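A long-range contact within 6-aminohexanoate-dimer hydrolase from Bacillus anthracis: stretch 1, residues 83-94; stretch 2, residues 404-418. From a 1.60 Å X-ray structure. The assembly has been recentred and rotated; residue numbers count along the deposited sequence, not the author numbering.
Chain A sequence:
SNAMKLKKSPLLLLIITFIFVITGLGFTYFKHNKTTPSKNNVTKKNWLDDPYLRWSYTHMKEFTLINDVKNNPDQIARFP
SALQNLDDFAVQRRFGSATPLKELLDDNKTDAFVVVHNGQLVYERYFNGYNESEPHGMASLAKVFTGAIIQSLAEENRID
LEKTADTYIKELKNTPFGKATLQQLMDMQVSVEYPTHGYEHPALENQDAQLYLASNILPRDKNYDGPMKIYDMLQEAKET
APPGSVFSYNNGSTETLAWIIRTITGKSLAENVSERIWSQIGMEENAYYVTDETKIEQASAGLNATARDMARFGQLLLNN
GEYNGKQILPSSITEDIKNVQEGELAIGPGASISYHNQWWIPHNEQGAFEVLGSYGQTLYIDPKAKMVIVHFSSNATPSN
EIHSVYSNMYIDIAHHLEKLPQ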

# COMPACT_ATOMS: atom_id res chain seq x y z
N LEU A 83 -11.12 -15.16 -19.19
CA LEU A 83 -10.38 -16.06 -18.29
C LEU A 83 -9.41 -16.95 -19.02
O LEU A 83 -9.69 -17.49 -20.11
CB LEU A 83 -11.34 -16.88 -17.45
CG LEU A 83 -12.23 -16.16 -16.42
CD1 LEU A 83 -12.87 -17.24 -15.57
CD2 LEU A 83 -11.47 -15.14 -15.53
N GLN A 84 -8.24 -17.09 -18.40
CA GLN A 84 -7.25 -18.08 -18.79
C GLN A 84 -6.76 -18.75 -17.52
O GLN A 84 -6.41 -18.09 -16.57
CB GLN A 84 -6.08 -17.45 -19.48
CG GLN A 84 -6.36 -16.85 -20.83
CD GLN A 84 -5.07 -16.36 -21.46
OE1 GLN A 84 -4.09 -17.11 -21.58
NE2 GLN A 84 -5.04 -15.09 -21.82
N ASN A 85 -6.71 -20.08 -17.52
CA ASN A 85 -6.28 -20.77 -16.33
C ASN A 85 -4.75 -20.80 -16.30
O ASN A 85 -4.12 -21.54 -17.08
CB ASN A 85 -6.80 -22.21 -16.27
CG ASN A 85 -6.55 -22.84 -14.93
OD1 ASN A 85 -5.71 -22.35 -14.19
ND2 ASN A 85 -7.28 -23.91 -14.60
N LEU A 86 -4.18 -20.00 -15.40
CA LEU A 86 -2.72 -19.91 -15.23
C LEU A 86 -2.18 -20.84 -14.13
O LEU A 86 -1.05 -20.68 -13.72
CB LEU A 86 -2.31 -18.48 -14.91
CG LEU A 86 -2.71 -17.49 -16.02
CD1 LEU A 86 -2.33 -16.08 -15.60
CD2 LEU A 86 -2.11 -17.77 -17.41
N ASP A 87 -2.97 -21.80 -13.66
CA ASP A 87 -2.54 -22.57 -12.51
C ASP A 87 -1.18 -23.24 -12.78
O ASP A 87 -0.36 -23.36 -11.86
CB ASP A 87 -3.51 -23.69 -12.19
CG ASP A 87 -4.77 -23.22 -11.53
OD1 ASP A 87 -4.83 -22.07 -11.04
OD2 ASP A 87 -5.74 -24.05 -11.54
N ASP A 88 -0.97 -23.70 -14.01
CA ASP A 88 0.23 -24.49 -14.33
C ASP A 88 1.22 -23.68 -15.14
O ASP A 88 2.16 -24.22 -15.70
CB ASP A 88 -0.15 -25.79 -15.06
CG ASP A 88 -0.96 -26.74 -14.19
OD1 ASP A 88 -0.52 -27.02 -13.07
OD2 ASP A 88 -2.05 -27.22 -14.63
N PHE A 89 1.03 -22.35 -15.14
CA PHE A 89 2.01 -21.47 -15.71
C PHE A 89 3.37 -21.68 -15.03
O PHE A 89 3.48 -21.72 -13.77
CB PHE A 89 1.57 -20.03 -15.60
CG PHE A 89 2.52 -19.07 -16.27
CD1 PHE A 89 2.48 -18.91 -17.64
CD2 PHE A 89 3.48 -18.37 -15.54
CE1 PHE A 89 3.31 -18.01 -18.26
CE2 PHE A 89 4.32 -17.49 -16.17
CZ PHE A 89 4.24 -17.33 -17.53
N ALA A 90 4.41 -21.89 -15.84
CA ALA A 90 5.75 -22.18 -15.30
C ALA A 90 6.43 -20.89 -14.90
O ALA A 90 6.72 -20.05 -15.74
CB ALA A 90 6.60 -22.98 -16.24
N VAL A 91 6.62 -20.75 -13.59
CA VAL A 91 7.32 -19.63 -12.99
C VAL A 91 8.78 -19.99 -12.81
O VAL A 91 9.12 -21.05 -12.26
CB VAL A 91 6.74 -19.23 -11.61
CG1 VAL A 91 7.50 -18.06 -11.00
CG2 VAL A 91 5.23 -18.92 -11.76
N GLN A 92 9.67 -19.12 -13.27
CA GLN A 92 11.09 -19.40 -13.07
C GLN A 92 11.50 -18.98 -11.65
O GLN A 92 11.62 -17.78 -11.37
CB GLN A 92 11.95 -18.76 -14.14
CG GLN A 92 11.63 -19.30 -15.54
CD GLN A 92 12.43 -18.62 -16.63
OE1 GLN A 92 13.59 -18.98 -16.85
NE2 GLN A 92 11.82 -17.61 -17.33
N ARG A 93 11.76 -19.94 -10.76
CA ARG A 93 12.33 -19.56 -9.45
C ARG A 93 13.71 -18.89 -9.75
O ARG A 93 14.08 -17.84 -9.22
CB ARG A 93 12.64 -20.78 -8.59
CG ARG A 93 11.46 -21.57 -8.14
CD ARG A 93 11.91 -22.50 -7.05
NE ARG A 93 10.81 -23.36 -6.66
CZ ARG A 93 9.92 -23.03 -5.73
NH1 ARG A 93 10.00 -21.86 -5.07
NH2 ARG A 93 8.95 -23.90 -5.45
N ARG A 94 14.43 -19.51 -10.67
CA ARG A 94 15.64 -19.02 -11.26
C ARG A 94 15.73 -19.72 -12.65
O ARG A 94 14.93 -20.65 -12.97
CB ARG A 94 16.83 -19.27 -10.33
CG ARG A 94 17.26 -20.71 -10.35
CD ARG A 94 18.18 -21.04 -9.19
NE ARG A 94 18.47 -22.48 -9.20
CZ ARG A 94 19.00 -23.12 -8.16
NH1 ARG A 94 19.32 -22.46 -7.06
NH2 ARG A 94 19.23 -24.42 -8.23
N SER A 404 11.92 -11.11 -5.62
CA SER A 404 12.45 -11.14 -6.97
C SER A 404 11.80 -12.22 -7.89
O SER A 404 11.66 -12.03 -9.09
CB SER A 404 13.97 -11.38 -6.94
OG SER A 404 14.52 -11.42 -8.24
N VAL A 405 11.48 -13.37 -7.32
CA VAL A 405 10.73 -14.37 -8.06
C VAL A 405 9.40 -13.80 -8.57
O VAL A 405 9.08 -13.90 -9.77
CB VAL A 405 10.49 -15.65 -7.25
CG1 VAL A 405 9.53 -16.61 -7.97
CG2 VAL A 405 11.84 -16.35 -6.96
N TYR A 406 8.65 -13.15 -7.69
CA TYR A 406 7.42 -12.52 -8.08
C TYR A 406 7.61 -11.41 -9.10
O TYR A 406 6.86 -11.34 -10.08
CB TYR A 406 6.72 -11.98 -6.83
CG TYR A 406 6.05 -12.97 -5.89
CD1 TYR A 406 5.80 -14.30 -6.24
CD2 TYR A 406 5.65 -12.54 -4.62
CE1 TYR A 406 5.12 -15.12 -5.39
CE2 TYR A 406 4.97 -13.35 -3.76
CZ TYR A 406 4.73 -14.66 -4.14
OH TYR A 406 4.04 -15.47 -3.30
N SER A 407 8.61 -10.55 -8.90
CA SER A 407 8.81 -9.44 -9.81
C SER A 407 9.06 -9.92 -11.23
O SER A 407 8.53 -9.37 -12.19
CB SER A 407 9.96 -8.55 -9.34
OG SER A 407 9.63 -7.96 -8.10
N ASN A 408 9.87 -10.98 -11.35
CA ASN A 408 10.17 -11.56 -12.63
C ASN A 408 8.96 -12.33 -13.19
O ASN A 408 8.70 -12.29 -14.39
CB ASN A 408 11.38 -12.48 -12.52
CG ASN A 408 12.69 -11.69 -12.60
OD1 ASN A 408 13.05 -11.23 -13.70
ND2 ASN A 408 13.37 -11.49 -11.43
N MSE A 409 8.23 -13.02 -12.33
CA MSE A 409 7.01 -13.76 -12.73
C MSE A 409 5.98 -12.81 -13.34
O MSE A 409 5.29 -13.14 -14.32
CB MSE A 409 6.43 -14.42 -11.49
CG MSE A 409 5.14 -15.18 -11.64
SE MSE A 409 4.72 -15.72 -9.82
CE MSE A 409 3.66 -14.20 -9.33
N TYR A 410 5.88 -11.59 -12.80
CA TYR A 410 4.90 -10.65 -13.36
C TYR A 410 5.24 -10.26 -14.82
O TYR A 410 4.36 -10.08 -15.66
CB TYR A 410 4.83 -9.40 -12.53
CG TYR A 410 4.39 -9.57 -11.09
CD1 TYR A 410 3.70 -10.67 -10.64
CD2 TYR A 410 4.73 -8.62 -10.17
CE1 TYR A 410 3.36 -10.79 -9.29
CE2 TYR A 410 4.38 -8.73 -8.86
CZ TYR A 410 3.71 -9.84 -8.40
OH TYR A 410 3.37 -9.90 -7.05
N ILE A 411 6.52 -10.13 -15.11
CA ILE A 411 7.00 -9.90 -16.47
C ILE A 411 6.68 -11.10 -17.38
O ILE A 411 6.13 -10.93 -18.48
CB ILE A 411 8.50 -9.56 -16.51
CG1 ILE A 411 8.81 -8.29 -15.69
CG2 ILE A 411 8.93 -9.39 -17.98
CD1 ILE A 411 10.29 -7.96 -15.50
N ASP A 412 6.98 -12.31 -16.92
CA ASP A 412 6.65 -13.47 -17.69
C ASP A 412 5.17 -13.66 -17.94
O ASP A 412 4.78 -14.05 -19.06
CB ASP A 412 7.22 -14.72 -17.05
CG ASP A 412 8.76 -14.79 -17.14
OD1 ASP A 412 9.39 -14.11 -18.01
OD2 ASP A 412 9.32 -15.57 -16.35
N ILE A 413 4.34 -13.39 -16.93
CA ILE A 413 2.90 -13.43 -17.14
C ILE A 413 2.47 -12.43 -18.22
O ILE A 413 1.71 -12.76 -19.11
CB ILE A 413 2.08 -13.24 -15.83
CG1 ILE A 413 2.32 -14.40 -14.88
CG2 ILE A 413 0.58 -13.02 -16.17
CD1 ILE A 413 1.84 -14.14 -13.46
N ALA A 414 2.92 -11.18 -18.10
CA ALA A 414 2.61 -10.17 -19.10
C ALA A 414 2.98 -10.65 -20.53
O ALA A 414 2.21 -10.48 -21.48
CB ALA A 414 3.35 -8.86 -18.77
N HIS A 415 4.18 -11.17 -20.70
CA HIS A 415 4.63 -11.54 -22.04
C HIS A 415 3.81 -12.72 -22.57
O HIS A 415 3.54 -12.81 -23.76
CB HIS A 415 6.10 -11.91 -22.02
CG HIS A 415 7.01 -10.74 -21.78
ND1 HIS A 415 8.34 -10.85 -21.62
CD2 HIS A 415 6.71 -9.38 -21.62
CE1 HIS A 415 8.86 -9.62 -21.43
NE2 HIS A 415 7.86 -8.73 -21.41
N HIS A 416 3.42 -13.63 -21.69
CA HIS A 416 2.51 -14.72 -22.05
C HIS A 416 1.15 -14.23 -22.52
O HIS A 416 0.66 -14.67 -23.56
CB HIS A 416 2.37 -15.67 -20.88
CG HIS A 416 1.36 -16.75 -21.10
ND1 HIS A 416 1.62 -17.85 -21.83
CD2 HIS A 416 0.08 -16.87 -20.64
CE1 HIS A 416 0.54 -18.65 -21.83
NE2 HIS A 416 -0.41 -18.05 -21.10
N LEU A 417 0.56 -13.28 -21.79
CA LEU A 417 -0.74 -12.73 -22.13
C LEU A 417 -0.68 -11.90 -23.41
O LEU A 417 -1.66 -11.81 -24.15
CB LEU A 417 -1.25 -11.87 -20.95
CG LEU A 417 -1.60 -12.62 -19.66
CD1 LEU A 417 -2.05 -11.62 -18.62
CD2 LEU A 417 -2.64 -13.72 -19.85
N GLU A 418 0.48 -11.31 -23.70
CA GLU A 418 0.69 -10.56 -24.91
C GLU A 418 1.02 -11.46 -26.10
O GLU A 418 1.17 -10.98 -27.18
CB GLU A 418 1.79 -9.49 -24.70
CG GLU A 418 1.42 -8.32 -23.80
CD GLU A 418 0.45 -7.35 -24.46
OE1 GLU A 418 0.93 -6.53 -25.26
OE2 GLU A 418 -0.77 -7.40 -24.20
O HOH W 1 -4.09 -13.19 -23.85
O HOH W 2 -2.14 -15.81 -23.69
O HOH W 3 -2.75 -19.38 -20.67
O HOH W 4 8.26 -18.13 -16.88
O HOH W 5 10.37 -15.53 -11.72
O HOH W 6 8.80 -16.43 -13.97

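Water does most of the polar work in this contact. Six water molecules bridge the two stretches, while the one direct hydrogen bond between them is weak. That bond runs from Gln 92 NE2 to Asp 412 OD2, at 3.4 Å.

The two partners are a helix, residues 404-417, and an extended segment that includes a short strand at 90-92. They run in roughly opposed directions, with 134° between the axes of strand and helix. The register follows from this: by CA position, Arg 93 lies nearest Val 405, Val 91 nearest Met 409, Phe 89 nearest Ile 413 and Gln 84 nearest Leu 417. Together the stretches bury 614 Å².

Phe 89 has the largest covered area of any residue here, 90 Å². It closes a type I turn that starts at Leu 86, in which Phe 89 N donates to Leu 86 O at 3.0 Å. Its CB points toward the helix, and chi1 is t. The ring reaches three helix residues. Phe 89 CE1 is 3.6 Å from His 416 CB, Phe 89 CE2 is 3.9 Å from Ile 413 CG1, and Phe 89 CZ is 3.7 Å from Asp 412 O. The edge of Phe 89 also meets the face of the His 416 ring, with planes at 63° and centroids 5.2 Å apart. A flat aromatic side chain can make all these contacts at once.

Leu 86 adds to this apolar patch from the start of the turn. Its CD1 lies 4.3 Å from Ile 413 CG2, and its CD2 lies 4.0 Å from His 416 CD2. Both Leu 86 and Ile 413 are buried, as suits their hydrocarbon side chains.

Further along, Val 91 packs against two helix residues one turn apart. Val 91 CG1 is 3.9 Å from Val 405 CG1, and Val 91 CG2 is 3.7 Å from Met 409 CG. Met 409 is selenomethionine; its side chain starts sideways and its end leads away from the strand. The CA-to-CB bond of Val 405 points toward stretch 1, and Val 405 CG2 comes within 3.5 Å of Arg 93 O. The CA-to-CB bond of Arg 93 points away from the helix, and the residue is exposed.

The waters join polar atoms that the packing leaves apart. Asp 412 OD2 accepts from water 4 at 2.8 Å and from water 6 at 2.6 Å. Water 4 also donates to Ala 90 O at 2.7 Å, and water 6 accepts from Gln 92 N at 2.9 Å. The carboxylate thus connects to the strand backbone through water. Water 5 donates to Gln 92 O at 2.6 Å and to Val 405 O at 2.9 Å.

At the other end, Gln 84 uses both ends of its amide. Gln 84 OE1 accepts from water 2 at 3.2 Å and water 3 at 2.8 Å, which lead to His 416 O and His 416 NE2. Gln 84 NE2 donates weakly to water 1 at 2.9 Å, which in turn donates to Leu 417 O at 2.8 Å.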